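Local atomic coordinates of orotidine 5'-phosphate decarboxylase (Sulfolobus solfataricus, PDB entry 4DBD), a protein that probably catalyses the decarboxylation of orotidine 5'-monophosphate to UMP, the last step of de novo UMP biosynthesis. Residues A[96-101]-A[132-137]; A[53-58]-A[107-112]. All coordinates share one frame; numbering follows the deposited sequence.

Contact 1: residues A[96-101]-A[132-137]; sequences ELKRYL and REISPK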
loop_
_atom_site.group_PDB
_atom_site.type_symbol
_atom_site.label_atom_id
_atom_site.label_comp_id
_atom_site.label_asym_id
_atom_site.label_seq_id
_atom_site.Cartn_x
_atom_site.Cartn_y
_atom_site.Cartn_z
ATOM N N GLU A 96 1.196 -5.389 15.388
ATOM C CA GLU A 96 2.069 -4.292 15.759
ATOM C C GLU A 96 1.454 -2.945 15.404
ATOM O O GLU A 96 1.583 -1.979 16.158
ATOM C CB GLU A 96 3.432 -4.450 15.091
ATOM C CG GLU A 96 4.219 -5.614 15.636
ATOM C CD GLU A 96 5.543 -5.817 14.942
ATOM O OE1 GLU A 96 5.951 -4.948 14.146
ATOM O OE2 GLU A 96 6.191 -6.856 15.207
ATOM N N LEU A 97 0.784 -2.878 14.256
ATOM C CA LEU A 97 0.104 -1.644 13.856
ATOM C C LEU A 97 -1.072 -1.333 14.789
ATOM O O LEU A 97 -1.276 -0.177 15.173
ATOM C CB LEU A 97 -0.368 -1.730 12.402
ATOM C CG LEU A 97 -1.162 -0.528 11.886
ATOM C CD1 LEU A 97 -0.319 0.742 11.895
ATOM C CD2 LEU A 97 -1.724 -0.800 10.484
ATOM N N LYS A 98 -1.838 -2.363 15.149
ATOM C CA LYS A 98 -2.975 -2.189 16.057
ATOM C C LYS A 98 -2.524 -1.652 17.424
ATOM O O LYS A 98 -3.111 -0.691 17.939
ATOM C CB LYS A 98 -3.797 -3.488 16.186
ATOM C CG LYS A 98 -5.067 -3.378 17.036
ATOM C CD LYS A 98 -6.037 -2.352 16.483
ATOM C CE LYS A 98 -7.458 -2.572 17.001
ATOM N NZ LYS A 98 -7.534 -2.787 18.477
ATOM N N ARG A 99 -1.482 -2.255 17.998
ATOM C CA ARG A 99 -0.953 -1.787 19.273
ATOM C C ARG A 99 -0.586 -0.309 19.161
ATOM O O ARG A 99 -0.867 0.488 20.060
ATOM C CB ARG A 99 0.290 -2.594 19.699
ATOM C CG ARG A 99 0.155 -4.116 19.623
ATOM C CD ARG A 99 -0.516 -4.736 20.852
ATOM N NE ARG A 99 -1.948 -4.453 20.905
ATOM C CZ ARG A 99 -2.855 -5.021 20.114
ATOM N NH1 ARG A 99 -2.481 -5.898 19.185
ATOM N NH2 ARG A 99 -4.135 -4.699 20.247
ATOM N N TYR A 100 0.057 0.054 18.057
ATOM C CA TYR A 100 0.482 1.429 17.854
ATOM C C TYR A 100 -0.693 2.397 17.755
ATOM O O TYR A 100 -0.697 3.461 18.385
ATOM C CB TYR A 100 1.343 1.569 16.604
ATOM C CG TYR A 100 1.734 3.003 16.390
ATOM C CD1 TYR A 100 2.826 3.546 17.052
ATOM C CD2 TYR A 100 0.983 3.834 15.567
ATOM C CE1 TYR A 100 3.177 4.874 16.886
ATOM C CE2 TYR A 100 1.329 5.177 15.389
ATOM C CZ TYR A 100 2.428 5.684 16.057
ATOM O OH TYR A 100 2.787 7.005 15.899
ATOM N N LEU A 101 -1.686 2.037 16.950
ATOM C CA LEU A 101 -2.817 2.928 16.730
ATOM C C LEU A 101 -3.607 3.086 18.025
ATOM O O LEU A 101 -4.047 4.195 18.350
ATOM C CB LEU A 101 -3.709 2.407 15.588
ATOM C CG LEU A 101 -3.061 2.409 14.198
ATOM C CD1 LEU A 101 -3.958 1.725 13.134
ATOM C CD2 LEU A 101 -2.661 3.791 13.729
ATOM N N ARG A 132 -11.310 -10.927 12.899
ATOM C CA ARG A 132 -11.684 -11.360 14.248
ATOM C C ARG A 132 -10.565 -11.221 15.287
ATOM O O ARG A 132 -10.814 -10.793 16.411
ATOM C CB ARG A 132 -12.209 -12.793 14.216
ATOM C CG ARG A 132 -13.525 -12.922 13.496
ATOM C CD ARG A 132 -13.817 -14.377 13.180
ATOM N NE ARG A 132 -15.095 -14.526 12.502
ATOM C CZ ARG A 132 -15.296 -15.322 11.457
ATOM N NH1 ARG A 132 -14.301 -16.058 10.975
ATOM N NH2 ARG A 132 -16.495 -15.386 10.901
ATOM N N GLU A 133 -9.337 -11.574 14.916
ATOM C CA GLU A 133 -8.205 -11.435 15.837
ATOM C C GLU A 133 -7.893 -9.976 16.162
ATOM O O GLU A 133 -7.635 -9.626 17.309
ATOM C CB GLU A 133 -6.950 -12.101 15.274
ATOM C CG GLU A 133 -6.950 -13.610 15.342
ATOM C CD GLU A 133 -5.656 -14.204 14.823
ATOM O OE1 GLU A 133 -4.672 -13.444 14.679
ATOM O OE2 GLU A 133 -5.622 -15.425 14.550
ATOM N N ILE A 134 -7.914 -9.128 15.139
ATOM C CA ILE A 134 -7.493 -7.736 15.270
ATOM C C ILE A 134 -8.573 -6.856 15.882
ATOM O O ILE A 134 -8.276 -5.953 16.660
ATOM C CB ILE A 134 -7.052 -7.158 13.901
ATOM C CG1 ILE A 134 -5.763 -7.844 13.437
ATOM C CG2 ILE A 134 -6.858 -5.643 13.972
ATOM C CD1 ILE A 134 -4.519 -7.417 14.218
ATOM N N SER A 135 -9.827 -7.132 15.543
ATOM C CA SER A 135 -10.952 -6.364 16.063
ATOM C C SER A 135 -10.811 -4.871 15.765
ATOM O O SER A 135 -10.753 -4.047 16.685
ATOM C CB SER A 135 -11.115 -6.610 17.568
ATOM O OG SER A 135 -12.230 -5.902 18.077
ATOM N N PRO A 136 -10.754 -4.518 14.473
ATOM C CA PRO A 136 -10.637 -3.126 14.023
ATOM C C PRO A 136 -11.905 -2.330 14.338
ATOM O O PRO A 136 -12.927 -2.920 14.675
ATOM C CB PRO A 136 -10.460 -3.266 12.499
ATOM C CG PRO A 136 -11.153 -4.591 12.167
ATOM C CD PRO A 136 -10.855 -5.474 13.350
ATOM N N LYS A 137 -11.831 -1.005 14.250
ATOM C CA LYS A 137 -13.023 -0.162 14.344
ATOM C C LYS A 137 -13.985 -0.509 13.207
ATOM O O LYS A 137 -15.203 -0.581 13.403
ATOM C CB LYS A 137 -12.636 1.311 14.246
ATOM C CG LYS A 137 -13.817 2.257 14.003
ATOM C CD LYS A 137 -14.356 2.855 15.293
ATOM C CE LYS A 137 -15.543 3.787 15.016
ATOM N NZ LYS A 137 -15.508 4.338 13.636
HETATM O O HOH W 1 -6.812 -5.828 18.920
HETATM O O HOH W 2 -10.492 -3.252 19.579
#
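Lys98 does nearly all the touching for its helix: its chain reaches from helix 90-103 across to Ile134, Ser135 and Pro136, where helix 124-134 runs out. The apolar part comes first. With CG anti to the backbone N (chi1 -176°) and the chain bent at chi2 and again at chi4, the methylenes run beside Ile134, whose CG2 lies 4.2 Å from CG of Lys98. Ile134 suits this place because its branched side chain can also pack on Val90 and Leu94 of the same neighbouring helix and on Leu108 of the barrel strand beneath.

Polar contacts gather at the far end. CE of Lys98 sits 3.5 Å from Ile134 O and 3.6 Å from Ser135 O. Its NZ stands further off, and the link to these carbonyls is made by water. Water 1 accepts from Lys98 NZ and from Arg99 NH2, which it meets at the guanidinium edge, and donates to Ile134 O at 2.7 Å; water 2 accepts from Lys98 NZ and donates to Ser135 O at 3.0 Å. The direct ionic partner of the ammonium is Asp102, one turn on in its own helix. Two carbonyls at a helix C-terminus, partly negative, would favour a cation beside them. The positive phi of Ser135 breaks the helical course, so helix 124-134 ends with both carbonyls near the lysine. A methionine here would probably keep some of the packing on Ile134 but cost Asp102 its salt bridge to Lys98 and leave each water without one donor.

Side by side on the outside of a TIM barrel, these two consecutive helices flank strand 107-113, meeting here through a lysine and its waters at the partly exposed surface above the buried Ile134.

Contact 2: residues A[53-58]-A[107-112]; sequences VEEIIV and NLYLVA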
loop_
_atom_site.group_PDB
_atom_site.type_symbol
_atom_site.label_atom_id
_atom_site.label_comp_id
_atom_site.label_asym_id
_atom_site.label_seq_id
_atom_site.Cartn_x
_atom_site.Cartn_y
_atom_site.Cartn_z
ATOM N N VAL A 53 -15.368 17.246 10.191
ATOM C CA VAL A 53 -16.025 16.003 9.829
ATOM C C VAL A 53 -15.758 14.986 10.927
ATOM O O VAL A 53 -14.800 15.128 11.693
ATOM C CB VAL A 53 -15.558 15.482 8.447
ATOM C CG1 VAL A 53 -15.980 16.449 7.355
ATOM C CG2 VAL A 53 -14.054 15.285 8.427
ATOM N N GLU A 54 -16.617 13.979 11.030
ATOM C CA GLU A 54 -16.445 12.960 12.050
ATOM C C GLU A 54 -15.109 12.244 11.874
ATOM O O GLU A 54 -14.391 12.016 12.849
ATOM C CB GLU A 54 -17.598 11.949 12.015
ATOM C CG GLU A 54 -18.985 12.575 12.163
ATOM C CD GLU A 54 -19.248 13.079 13.569
ATOM O OE1 GLU A 54 -18.947 12.337 14.530
ATOM O OE2 GLU A 54 -19.752 14.218 13.714
ATOM N N GLU A 55 -14.768 11.901 10.634
ATOM C CA GLU A 55 -13.568 11.104 10.393
ATOM C C GLU A 55 -12.691 11.595 9.248
ATOM O O GLU A 55 -13.152 11.819 8.124
ATOM C CB GLU A 55 -13.912 9.615 10.191
ATOM C CG GLU A 55 -14.022 8.817 11.485
ATOM C CD GLU A 55 -13.763 7.323 11.296
ATOM O OE1 GLU A 55 -14.600 6.508 11.743
ATOM O OE2 GLU A 55 -12.716 6.960 10.717
ATOM N N ILE A 56 -11.411 11.765 9.558
ATOM C CA ILE A 56 -10.399 11.918 8.533
ATOM C C ILE A 56 -9.666 10.584 8.464
ATOM O O ILE A 56 -8.988 10.168 9.416
ATOM C CB ILE A 56 -9.462 13.108 8.808
ATOM C CG1 ILE A 56 -10.266 14.411 8.770
ATOM C CG2 ILE A 56 -8.326 13.152 7.799
ATOM C CD1 ILE A 56 -9.469 15.619 9.138
ATOM N N ILE A 57 -9.872 9.884 7.349
ATOM C CA ILE A 57 -9.302 8.561 7.166
ATOM C C ILE A 57 -8.172 8.635 6.161
ATOM O O ILE A 57 -8.329 9.189 5.075
ATOM C CB ILE A 57 -10.357 7.562 6.641
ATOM C CG1 ILE A 57 -11.580 7.554 7.550
ATOM C CG2 ILE A 57 -9.755 6.153 6.514
ATOM C CD1 ILE A 57 -12.731 6.697 7.010
ATOM N N VAL A 58 -7.016 8.094 6.528
ATOM C CA VAL A 58 -5.922 8.006 5.580
ATOM C C VAL A 58 -5.949 6.590 5.008
ATOM O O VAL A 58 -5.968 5.607 5.757
ATOM C CB VAL A 58 -4.554 8.312 6.233
ATOM C CG1 VAL A 58 -3.439 7.807 5.338
ATOM C CG2 VAL A 58 -4.418 9.817 6.470
ATOM N N ASN A 107 -8.122 4.963 14.979
ATOM C CA ASN A 107 -8.929 3.821 14.565
ATOM C C ASN A 107 -8.286 3.076 13.393
ATOM O O ASN A 107 -7.610 3.683 12.552
ATOM C CB ASN A 107 -10.325 4.277 14.127
ATOM C CG ASN A 107 -11.080 5.007 15.216
ATOM O OD1 ASN A 107 -11.167 4.545 16.352
ATOM N ND2 ASN A 107 -11.641 6.159 14.865
ATOM N N LEU A 108 -8.529 1.768 13.324
ATOM C CA LEU A 108 -8.069 0.943 12.210
ATOM C C LEU A 108 -9.271 0.399 11.448
ATOM O O LEU A 108 -10.230 -0.079 12.053
ATOM C CB LEU A 108 -7.209 -0.234 12.722
ATOM C CG LEU A 108 -6.651 -1.247 11.718
ATOM C CD1 LEU A 108 -5.750 -0.568 10.681
ATOM C CD2 LEU A 108 -5.913 -2.398 12.418
ATOM N N TYR A 109 -9.225 0.517 10.124
ATOM C CA TYR A 109 -10.195 -0.121 9.229
ATOM C C TYR A 109 -9.439 -1.130 8.377
ATOM O O TYR A 109 -8.394 -0.795 7.810
ATOM C CB TYR A 109 -10.823 0.924 8.303
ATOM C CG TYR A 109 -11.831 1.816 8.979
ATOM C CD1 TYR A 109 -13.192 1.587 8.832
ATOM C CD2 TYR A 109 -11.427 2.894 9.759
ATOM C CE1 TYR A 109 -14.125 2.399 9.446
ATOM C CE2 TYR A 109 -12.360 3.720 10.376
ATOM C CZ TYR A 109 -13.704 3.460 10.214
ATOM O OH TYR A 109 -14.642 4.256 10.819
ATOM N N LEU A 110 -9.961 -2.354 8.263
ATOM C CA LEU A 110 -9.276 -3.377 7.475
ATOM C C LEU A 110 -10.021 -3.676 6.176
ATOM O O LEU A 110 -11.246 -3.767 6.153
ATOM C CB LEU A 110 -9.103 -4.663 8.273
ATOM C CG LEU A 110 -8.213 -4.632 9.515
ATOM C CD1 LEU A 110 -8.203 -6.005 10.166
ATOM C CD2 LEU A 110 -6.782 -4.189 9.151
ATOM N N VAL A 111 -9.269 -3.822 5.092
ATOM C CA VAL A 111 -9.859 -4.132 3.795
ATOM C C VAL A 111 -10.280 -5.600 3.731
ATOM O O VAL A 111 -9.445 -6.504 3.869
ATOM C CB VAL A 111 -8.877 -3.821 2.658
ATOM C CG1 VAL A 111 -9.464 -4.293 1.324
ATOM C CG2 VAL A 111 -8.583 -2.334 2.629
ATOM N N ALA A 112 -11.574 -5.844 3.530
ATOM C CA ALA A 112 -12.078 -7.228 3.508
ATOM C C ALA A 112 -12.367 -7.706 2.094
ATOM O O ALA A 112 -11.982 -8.819 1.717
ATOM C CB ALA A 112 -13.318 -7.388 4.396
#
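Glu55 and Tyr109 meet from opposite directions inside the barrel, the carboxylate of one against the hydroxyl end of the other. From CA, the bond to CB of Glu55 points toward strand 107-113, and beyond CG the chain stays extended, which carries the charged group across. CD lies 3.2 Å from Tyr109 OH and 4.3 Å from Asn107 ND2. OE1 lies at the ring's edge, in its plane, and accepts a hydrogen bond from Tyr109 OH; the modelled 2.4 Å is very short, and that exact length is doubtful. OE2 takes an oblique place by the ring, 3.3 Å from CE2, with the carboxylate turned 43° from the ring plane.

A buried carboxylate needs several partners: Lys137 forms a salt bridge with OE1 and the hydroxyl of Tyr27 a hydrogen bond, while the OG of Ser81 donates to OE2 and in turn accepts from Asn107 ND2. Tyrosine suits its position by filling the interior with a flat ring while offering a hydroxyl at the far end.

This polar cluster, made by inward-facing residues near the N-terminal ends of parallel strands, closes the floor of a TIM barrel, at the end away from the predicted catalytic residues Asp59, Lys61 and Asp64.

From the N terminus, residues 53-58 come first, at the start of the third barrel strand; 107-112, on the fifth, return to them and close contact 2 across the interior. Before that loop is complete the chain has passed through 96-101, which waits for 132-137 to close contact 1 on the outside, so the two loops cross. Strand 107-113 comes between the two helices of contact 1 along the chain, and Pro136 CB packs 3.2 Å from Leu108 O. The step from outside to inside is short: Lys137 ends contact 1, yet its NZ forms a salt bridge with Glu55 OE1 at 3.0 Å. Together they tie helical shell to barrel core.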